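Local structure of chromosomal replication initiator protein DnaA (Aquifex aeolicus, 1L8Q) at residues Y96-Q108 against T126-D139. The protein binds ATP and the chromosomal replication origin, where its ATP-bound form probably oligomerises to initiate DNA replication. Residues are numbered along the deposited sequence; the frame is centred on the assembly and turned at random.
Sequences YKSVDLLLLDDVQ and TLYLLEKQIILASD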
ATOM      1  N   TYR A  96       7.811  27.420  -0.284  1.00 30.29           N
ATOM      2  CA  TYR A  96       7.264  26.580   0.752  1.00 28.62           C
ATOM      3  C   TYR A  96       6.977  27.334   2.045  1.00 27.83           C
ATOM      4  O   TYR A  96       6.027  27.006   2.761  1.00 27.28           O
ATOM      5  CB  TYR A  96       8.183  25.376   0.995  1.00 28.55           C
ATOM      6  CG  TYR A  96       7.954  24.273   0.008  1.00 28.53           C
ATOM      7  CD1 TYR A  96       6.934  23.350   0.198  1.00 28.61           C
ATOM      8  CD2 TYR A  96       8.718  24.176  -1.146  1.00 29.39           C
ATOM      9  CE1 TYR A  96       6.695  22.347  -0.717  1.00 27.79           C
ATOM     10  CE2 TYR A  96       8.480  23.176  -2.079  1.00 28.91           C
ATOM     11  CZ  TYR A  96       7.463  22.260  -1.854  1.00 29.17           C
ATOM     12  OH  TYR A  96       7.210  21.251  -2.776  1.00 29.04           O
ATOM     13  N   LYS A  97       7.775  28.367   2.322  1.00 26.39           N
ATOM     14  CA  LYS A  97       7.654  29.092   3.578  1.00 25.08           C
ATOM     15  C   LYS A  97       6.466  30.035   3.598  1.00 24.11           C
ATOM     16  O   LYS A  97       6.100  30.571   4.647  1.00 23.56           O
ATOM     17  CB  LYS A  97       8.945  29.855   3.886  1.00 25.12           C
ATOM     18  CG  LYS A  97      10.011  28.992   4.504  1.00 24.97           C
ATOM     19  CD  LYS A  97      11.311  29.720   4.683  1.00 25.29           C
ATOM     20  CE  LYS A  97      12.391  28.750   5.127  1.00 26.69           C
ATOM     21  NZ  LYS A  97      13.741  29.368   5.090  1.00 29.17           N
ATOM     22  N   SER A  98       5.830  30.196   2.454  1.00 23.14           N
ATOM     23  CA  SER A  98       4.795  31.204   2.330  1.00 22.73           C
ATOM     24  C   SER A  98       3.375  30.677   2.242  1.00 22.53           C
ATOM     25  O   SER A  98       2.467  31.432   1.959  1.00 22.62           O
ATOM     26  CB  SER A  98       5.048  32.022   1.085  1.00 22.41           C
ATOM     27  OG  SER A  98       4.375  31.414   0.004  1.00 22.38           O
ATOM     28  N   VAL A  99       3.169  29.394   2.457  1.00 22.45           N
ATOM     29  CA  VAL A  99       1.829  28.855   2.292  1.00 22.47           C
ATOM     30  C   VAL A  99       1.011  28.944   3.576  1.00 22.79           C
ATOM     31  O   VAL A  99       1.550  29.206   4.641  1.00 22.92           O
ATOM     32  CB  VAL A  99       1.867  27.385   1.814  1.00 22.51           C
ATOM     33  CG1 VAL A  99       2.548  27.283   0.460  1.00 22.22           C
ATOM     34  CG2 VAL A  99       2.571  26.517   2.818  1.00 21.30           C
ATOM     35  N   ASP A 100      -0.299  28.751   3.460  1.00 23.07           N
ATOM     36  CA  ASP A 100      -1.157  28.636   4.632  1.00 23.60           C
ATOM     37  C   ASP A 100      -1.291  27.154   5.002  1.00 23.65           C
ATOM     38  O   ASP A 100      -1.637  26.815   6.131  1.00 24.06           O
ATOM     39  CB  ASP A 100      -2.562  29.172   4.347  1.00 23.77           C
ATOM     40  CG  ASP A 100      -2.563  30.604   3.828  1.00 25.88           C
ATOM     41  OD1 ASP A 100      -1.976  31.494   4.489  1.00 28.35           O
ATOM     42  OD2 ASP A 100      -3.157  30.941   2.778  1.00 26.63           O
ATOM     43  N   LEU A 101      -1.030  26.278   4.035  1.00 23.33           N
ATOM     44  CA  LEU A 101      -1.245  24.847   4.210  1.00 22.93           C
ATOM     45  C   LEU A 101      -0.204  24.047   3.438  1.00 22.86           C
ATOM     46  O   LEU A 101      -0.198  24.069   2.218  1.00 23.05           O
ATOM     47  CB  LEU A 101      -2.631  24.461   3.668  1.00 22.25           C
ATOM     48  CG  LEU A 101      -3.389  23.285   4.330  1.00 22.57           C
ATOM     49  CD1 LEU A 101      -4.216  22.483   3.329  1.00 20.20           C
ATOM     50  CD2 LEU A 101      -2.499  22.345   5.158  1.00 19.66           C
ATOM     51  N   LEU A 102       0.662  23.334   4.145  1.00 22.66           N
ATOM     52  CA  LEU A 102       1.649  22.485   3.503  1.00 23.03           C
ATOM     53  C   LEU A 102       1.230  21.011   3.664  1.00 23.66           C
ATOM     54  O   LEU A 102       0.892  20.552   4.768  1.00 24.13           O
ATOM     55  CB  LEU A 102       3.037  22.738   4.096  1.00 22.95           C
ATOM     56  CG  LEU A 102       4.108  21.696   3.792  1.00 23.58           C
ATOM     57  CD1 LEU A 102       4.263  21.545   2.330  1.00 25.50           C
ATOM     58  CD2 LEU A 102       5.422  22.087   4.402  1.00 25.07           C
ATOM     59  N   LEU A 103       1.206  20.280   2.566  1.00 23.67           N
ATOM     60  CA  LEU A 103       0.838  18.881   2.623  1.00 23.65           C
ATOM     61  C   LEU A 103       1.988  18.063   2.084  1.00 23.83           C
ATOM     62  O   LEU A 103       2.260  18.108   0.872  1.00 23.87           O
ATOM     63  CB  LEU A 103      -0.397  18.626   1.766  1.00 23.96           C
ATOM     64  CG  LEU A 103      -1.652  19.486   1.997  1.00 23.22           C
ATOM     65  CD1 LEU A 103      -2.595  19.306   0.840  1.00 21.81           C
ATOM     66  CD2 LEU A 103      -2.343  19.141   3.309  1.00 20.80           C
ATOM     67  N   LEU A 104       2.681  17.350   2.973  1.00 23.50           N
ATOM     68  CA  LEU A 104       3.798  16.519   2.575  1.00 23.91           C
ATOM     69  C   LEU A 104       3.398  15.066   2.702  1.00 24.81           C
ATOM     70  O   LEU A 104       3.177  14.554   3.825  1.00 26.01           O
ATOM     71  CB  LEU A 104       5.026  16.808   3.431  1.00 24.00           C
ATOM     72  CG  LEU A 104       6.343  16.438   2.750  1.00 23.71           C
ATOM     73  CD1 LEU A 104       6.528  17.289   1.487  1.00 24.11           C
ATOM     74  CD2 LEU A 104       7.527  16.579   3.681  1.00 21.48           C
ATOM     75  N   ASP A 105       3.305  14.393   1.560  1.00 24.37           N
ATOM     76  CA  ASP A 105       2.816  13.031   1.499  1.00 24.18           C
ATOM     77  C   ASP A 105       3.982  12.059   1.432  1.00 24.41           C
ATOM     78  O   ASP A 105       5.021  12.395   0.892  1.00 24.66           O
ATOM     79  CB  ASP A 105       1.982  12.897   0.238  1.00 24.36           C
ATOM     80  CG  ASP A 105       0.963  11.783   0.315  1.00 24.97           C
ATOM     81  OD1 ASP A 105       0.958  11.020   1.307  1.00 24.83           O
ATOM     82  OD2 ASP A 105       0.110  11.612  -0.581  1.00 23.52           O
ATOM     83  N   ASP A 106       3.809  10.857   1.981  1.00 24.45           N
ATOM     84  CA  ASP A 106       4.840   9.811   1.937  1.00 24.53           C
ATOM     85  C   ASP A 106       6.195  10.160   2.589  1.00 24.33           C
ATOM     86  O   ASP A 106       7.260   9.848   2.045  1.00 24.19           O
ATOM     87  CB  ASP A 106       5.050   9.327   0.507  1.00 24.51           C
ATOM     88  CG  ASP A 106       3.821   8.611  -0.058  1.00 27.27           C
ATOM     89  OD1 ASP A 106       3.582   8.712  -1.292  1.00 29.81           O
ATOM     90  OD2 ASP A 106       3.030   7.933   0.643  1.00 28.50           O
ATOM     91  N   VAL A 107       6.133  10.756   3.775  1.00 24.41           N
ATOM     92  CA  VAL A 107       7.309  11.206   4.528  1.00 24.50           C
ATOM     93  C   VAL A 107       8.418  10.170   4.697  1.00 24.20           C
ATOM     94  O   VAL A 107       9.566  10.505   4.841  1.00 24.60           O
ATOM     95  CB  VAL A 107       6.884  11.697   5.886  1.00 24.31           C
ATOM     96  CG1 VAL A 107       8.073  11.804   6.808  1.00 26.39           C
ATOM     97  CG2 VAL A 107       6.208  13.021   5.746  1.00 25.87           C
ATOM     98  N   GLN A 108       8.065   8.915   4.667  1.00 24.50           N
ATOM     99  CA  GLN A 108       9.034   7.834   4.785  1.00 25.54           C
ATOM    100  C   GLN A 108      10.197   7.999   3.822  1.00 25.68           C
ATOM    101  O   GLN A 108      11.318   7.591   4.122  1.00 25.59           O
ATOM    102  CB  GLN A 108       8.321   6.544   4.436  1.00 25.40           C
ATOM    103  CG  GLN A 108       6.826   6.809   4.297  1.00 28.22           C
ATOM    104  CD  GLN A 108       6.282   6.241   3.059  1.00 30.49           C
ATOM    105  OE1 GLN A 108       6.892   5.378   2.471  1.00 32.86           O
ATOM    106  NE2 GLN A 108       5.133   6.714   2.642  1.00 32.65           N
ATOM    107  N   THR A 126       9.375  27.502  10.209  1.00 24.20           N
ATOM    108  CA  THR A 126       8.821  28.770   9.764  1.00 23.59           C
ATOM    109  C   THR A 126       7.306  28.709   9.771  1.00 23.33           C
ATOM    110  O   THR A 126       6.641  29.523  10.414  1.00 23.38           O
ATOM    111  CB  THR A 126       9.319  29.132   8.342  1.00 23.51           C
ATOM    112  OG1 THR A 126      10.712  29.444   8.380  1.00 23.21           O
ATOM    113  CG2 THR A 126       8.685  30.419   7.877  1.00 21.89           C
ATOM    114  N   LEU A 127       6.754  27.749   9.044  1.00 22.68           N
ATOM    115  CA  LEU A 127       5.318  27.619   9.000  1.00 22.44           C
ATOM    116  C   LEU A 127       4.786  27.492  10.422  1.00 23.13           C
ATOM    117  O   LEU A 127       3.760  28.085  10.775  1.00 23.15           O
ATOM    118  CB  LEU A 127       4.918  26.418   8.173  1.00 21.84           C
ATOM    119  CG  LEU A 127       5.265  26.530   6.691  1.00 20.64           C
ATOM    120  CD1 LEU A 127       4.803  25.310   5.942  1.00 18.13           C
ATOM    121  CD2 LEU A 127       4.653  27.786   6.082  1.00 18.97           C
ATOM    122  N   TYR A 128       5.510  26.750  11.249  1.00 23.29           N
ATOM    123  CA  TYR A 128       5.076  26.503  12.613  1.00 23.63           C
ATOM    124  C   TYR A 128       5.038  27.797  13.458  1.00 24.07           C
ATOM    125  O   TYR A 128       4.037  28.085  14.126  1.00 24.00           O
ATOM    126  CB  TYR A 128       5.956  25.429  13.259  1.00 23.26           C
ATOM    127  CG  TYR A 128       5.502  25.012  14.617  1.00 23.09           C
ATOM    128  CD1 TYR A 128       4.558  24.010  14.775  1.00 23.89           C
ATOM    129  CD2 TYR A 128       6.021  25.605  15.751  1.00 22.34           C
ATOM    130  CE1 TYR A 128       4.136  23.622  16.014  1.00 21.89           C
ATOM    131  CE2 TYR A 128       5.601  25.227  16.987  1.00 23.66           C
ATOM    132  CZ  TYR A 128       4.652  24.230  17.113  1.00 23.98           C
ATOM    133  OH  TYR A 128       4.230  23.839  18.365  1.00 27.64           O
ATOM    134  N   LEU A 129       6.115  28.576  13.411  1.00 24.27           N
ATOM    135  CA  LEU A 129       6.183  29.804  14.192  1.00 24.70           C
ATOM    136  C   LEU A 129       5.114  30.775  13.735  1.00 24.68           C
ATOM    137  O   LEU A 129       4.753  31.684  14.455  1.00 24.79           O
ATOM    138  CB  LEU A 129       7.567  30.458  14.065  1.00 25.02           C
ATOM    139  CG  LEU A 129       8.733  29.771  14.794  1.00 25.17           C
ATOM    140  CD1 LEU A 129      10.065  30.457  14.469  1.00 23.77           C
ATOM    141  CD2 LEU A 129       8.485  29.743  16.285  1.00 24.29           C
ATOM    142  N   LEU A 130       4.617  30.576  12.523  1.00 24.99           N
ATOM    143  CA  LEU A 130       3.596  31.449  11.962  1.00 24.99           C
ATOM    144  C   LEU A 130       2.220  30.830  12.137  1.00 25.15           C
ATOM    145  O   LEU A 130       1.217  31.369  11.669  1.00 25.06           O
ATOM    146  CB  LEU A 130       3.868  31.679  10.476  1.00 25.16           C
ATOM    147  CG  LEU A 130       5.149  32.455  10.125  1.00 25.62           C
ATOM    148  CD1 LEU A 130       5.535  32.244   8.667  1.00 25.50           C
ATOM    149  CD2 LEU A 130       4.987  33.927  10.427  1.00 24.29           C
ATOM    150  N   GLU A 131       2.175  29.693  12.822  1.00 25.13           N
ATOM    151  CA  GLU A 131       0.934  28.967  13.001  1.00 25.38           C
ATOM    152  C   GLU A 131       0.296  28.614  11.663  1.00 24.66           C
ATOM    153  O   GLU A 131      -0.906  28.748  11.491  1.00 24.61           O
ATOM    154  CB  GLU A 131      -0.044  29.755  13.871  1.00 26.03           C
ATOM    155  CG  GLU A 131       0.384  29.853  15.333  1.00 29.27           C
ATOM    156  CD  GLU A 131      -0.624  30.596  16.200  1.00 32.44           C
ATOM    157  OE1 GLU A 131      -0.892  31.792  15.923  1.00 33.76           O
ATOM    158  OE2 GLU A 131      -1.146  29.989  17.160  1.00 32.54           O
ATOM    159  N   LYS A 132       1.118  28.176  10.717  1.00 24.12           N
ATOM    160  CA  LYS A 132       0.624  27.714   9.417  1.00 23.74           C
ATOM    161  C   LYS A 132       0.451  26.203   9.500  1.00 23.46           C
ATOM    162  O   LYS A 132       1.244  25.515  10.162  1.00 23.42           O
ATOM    163  CB  LYS A 132       1.595  28.085   8.303  1.00 23.55           C
ATOM    164  CG  LYS A 132       1.658  29.549   8.054  1.00 23.16           C
ATOM    165  CD  LYS A 132       0.257  30.121   7.999  1.00 23.92           C
ATOM    166  CE  LYS A 132       0.258  31.613   7.638  1.00 24.44           C
ATOM    167  NZ  LYS A 132      -1.130  32.159   7.562  1.00 23.56           N
ATOM    168  N   GLN A 133      -0.585  25.686   8.850  1.00 22.53           N
ATOM    169  CA  GLN A 133      -0.946  24.287   9.016  1.00 21.83           C
ATOM    170  C   GLN A 133      -0.048  23.357   8.245  1.00 21.37           C
ATOM    171  O   GLN A 133       0.236  23.575   7.072  1.00 21.47           O
ATOM    172  CB  GLN A 133      -2.405  24.054   8.623  1.00 21.82           C
ATOM    173  CG  GLN A 133      -2.896  22.629   8.853  1.00 23.43           C
ATOM    174  CD  GLN A 133      -3.079  22.299  10.343  1.00 25.91           C
ATOM    175  OE1 GLN A 133      -3.851  22.958  11.042  1.00 27.23           O
ATOM    176  NE2 GLN A 133      -2.367  21.293  10.819  1.00 25.94           N
ATOM    177  N   ILE A 134       0.396  22.310   8.913  1.00 21.03           N
ATOM    178  CA  ILE A 134       1.206  21.300   8.284  1.00 20.50           C
ATOM    179  C   ILE A 134       0.485  19.982   8.424  1.00 21.03           C
ATOM    180  O   ILE A 134       0.031  19.634   9.512  1.00 21.00           O
ATOM    181  CB  ILE A 134       2.547  21.204   8.977  1.00 20.45           C
ATOM    182  CG1 ILE A 134       3.288  22.544   8.908  1.00 20.09           C
ATOM    183  CG2 ILE A 134       3.376  20.091   8.364  1.00 19.53           C
ATOM    184  CD1 ILE A 134       4.370  22.686   9.966  1.00 19.77           C
ATOM    185  N   ILE A 135       0.335  19.259   7.320  1.00 20.96           N
ATOM    186  CA  ILE A 135      -0.217  17.930   7.385  1.00 20.75           C
ATOM    187  C   ILE A 135       0.738  16.979   6.689  1.00 21.31           C
ATOM    188  O   ILE A 135       1.089  17.180   5.529  1.00 21.14           O
ATOM    189  CB  ILE A 135      -1.593  17.874   6.752  1.00 20.87           C
ATOM    190  CG1 ILE A 135      -2.494  18.914   7.374  1.00 21.00           C
ATOM    191  CG2 ILE A 135      -2.226  16.493   6.942  1.00 20.87           C
ATOM    192  CD1 ILE A 135      -3.877  18.894   6.822  1.00 21.59           C
ATOM    193  N   LEU A 136       1.192  15.965   7.423  1.00 21.77           N
ATOM    194  CA  LEU A 136       2.096  14.975   6.877  1.00 22.30           C
ATOM    195  C   LEU A 136       1.359  13.679   6.764  1.00 22.37           C
ATOM    196  O   LEU A 136       0.385  13.455   7.477  1.00 23.08           O
ATOM    197  CB  LEU A 136       3.291  14.753   7.805  1.00 22.29           C
ATOM    198  CG  LEU A 136       4.279  15.883   8.033  1.00 22.82           C
ATOM    199  CD1 LEU A 136       4.369  16.777   6.827  1.00 22.22           C
ATOM    200  CD2 LEU A 136       3.832  16.645   9.211  1.00 24.87           C
ATOM    201  N   ALA A 137       1.825  12.812   5.878  1.00 21.70           N
ATOM    202  CA  ALA A 137       1.283  11.468   5.779  1.00 20.94           C
ATOM    203  C   ALA A 137       2.442  10.517   5.549  1.00 21.14           C
ATOM    204  O   ALA A 137       3.460  10.888   4.930  1.00 20.60           O
ATOM    205  CB  ALA A 137       0.309  11.367   4.679  1.00 20.62           C
ATOM    206  N   SER A 138       2.309   9.305   6.076  1.00 20.96           N
ATOM    207  CA  SER A 138       3.374   8.330   6.004  1.00 21.31           C
ATOM    208  C   SER A 138       2.782   6.953   6.026  1.00 21.59           C
ATOM    209  O   SER A 138       1.625   6.785   6.385  1.00 22.32           O
ATOM    210  CB  SER A 138       4.330   8.486   7.170  1.00 21.01           C
ATOM    211  OG  SER A 138       5.147   7.326   7.285  1.00 22.44           O
ATOM    212  N   ASP A 139       3.566   5.960   5.640  1.00 21.44           N
ATOM    213  CA  ASP A 139       3.066   4.607   5.655  1.00 21.79           C
ATOM    214  C   ASP A 139       3.415   3.979   6.982  1.00 22.07           C
ATOM    215  O   ASP A 139       3.110   2.827   7.227  1.00 22.76           O
ATOM    216  CB  ASP A 139       3.639   3.771   4.487  1.00 21.19           C
ATOM    217  CG  ASP A 139       5.123   3.514   4.629  1.00 21.75           C
ATOM    218  OD1 ASP A 139       5.791   4.275   5.353  1.00 20.87           O
ATOM    219  OD2 ASP A 139       5.718   2.578   4.063  1.00 23.94           O
TER
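Leu127 is the main bump. Its CD1 presses on CB of Leu102 at 3.6 Å, while CD2 fits a hollow walled by the backbone oxygens of Tyr96, Lys97 and Val99; CG2 of Val99 touches both methyls. With CG anti to the carbonyl carbon (chi1 -66°), the torsion carries the fork toward 96-102, a place suiting a branched apolar side chain. The aliphatic chain of Lys97 crosses Thr126 at about a right angle, CG lying 3.9 Å from CG2.

Strands 101-105 and 133-138 run parallel, 8° apart. Leu102 supplies both its N, to Gln133 O, and its O, to Ile135 N at 2.9 Å; Leu104 repeats the pattern with Ile135 and Ala137. On one face, CD2 of Leu103 lies alongside Ile135, 3.7 Å from its CB; on the other, CD1 of Leu136 tucks against CB of Leu104 at 3.5 Å. Small Ala137 lets OD1 of Asp105 approach its CB to 3.5 Å, while OD2 is hydrogen-bonded to Thr51 and Tyr70. At the strand's C-terminal end, Asp105 binds ATP and Asp106 magnesium. At the other end Lys132 NZ bridges to Asp100 OD1 at 3.3 Å, while OD2 accepts a hydrogen bond from Arg67 N.

Strand 133-138 is the middle of the five-stranded parallel AAA+ sheet and 101-105 its neighbour, in a beta-alpha-beta unit whose helix 114-129 covers the Leu104 and Leu136 face through Phe120; strands 68-72 and 40-43 flank the pair.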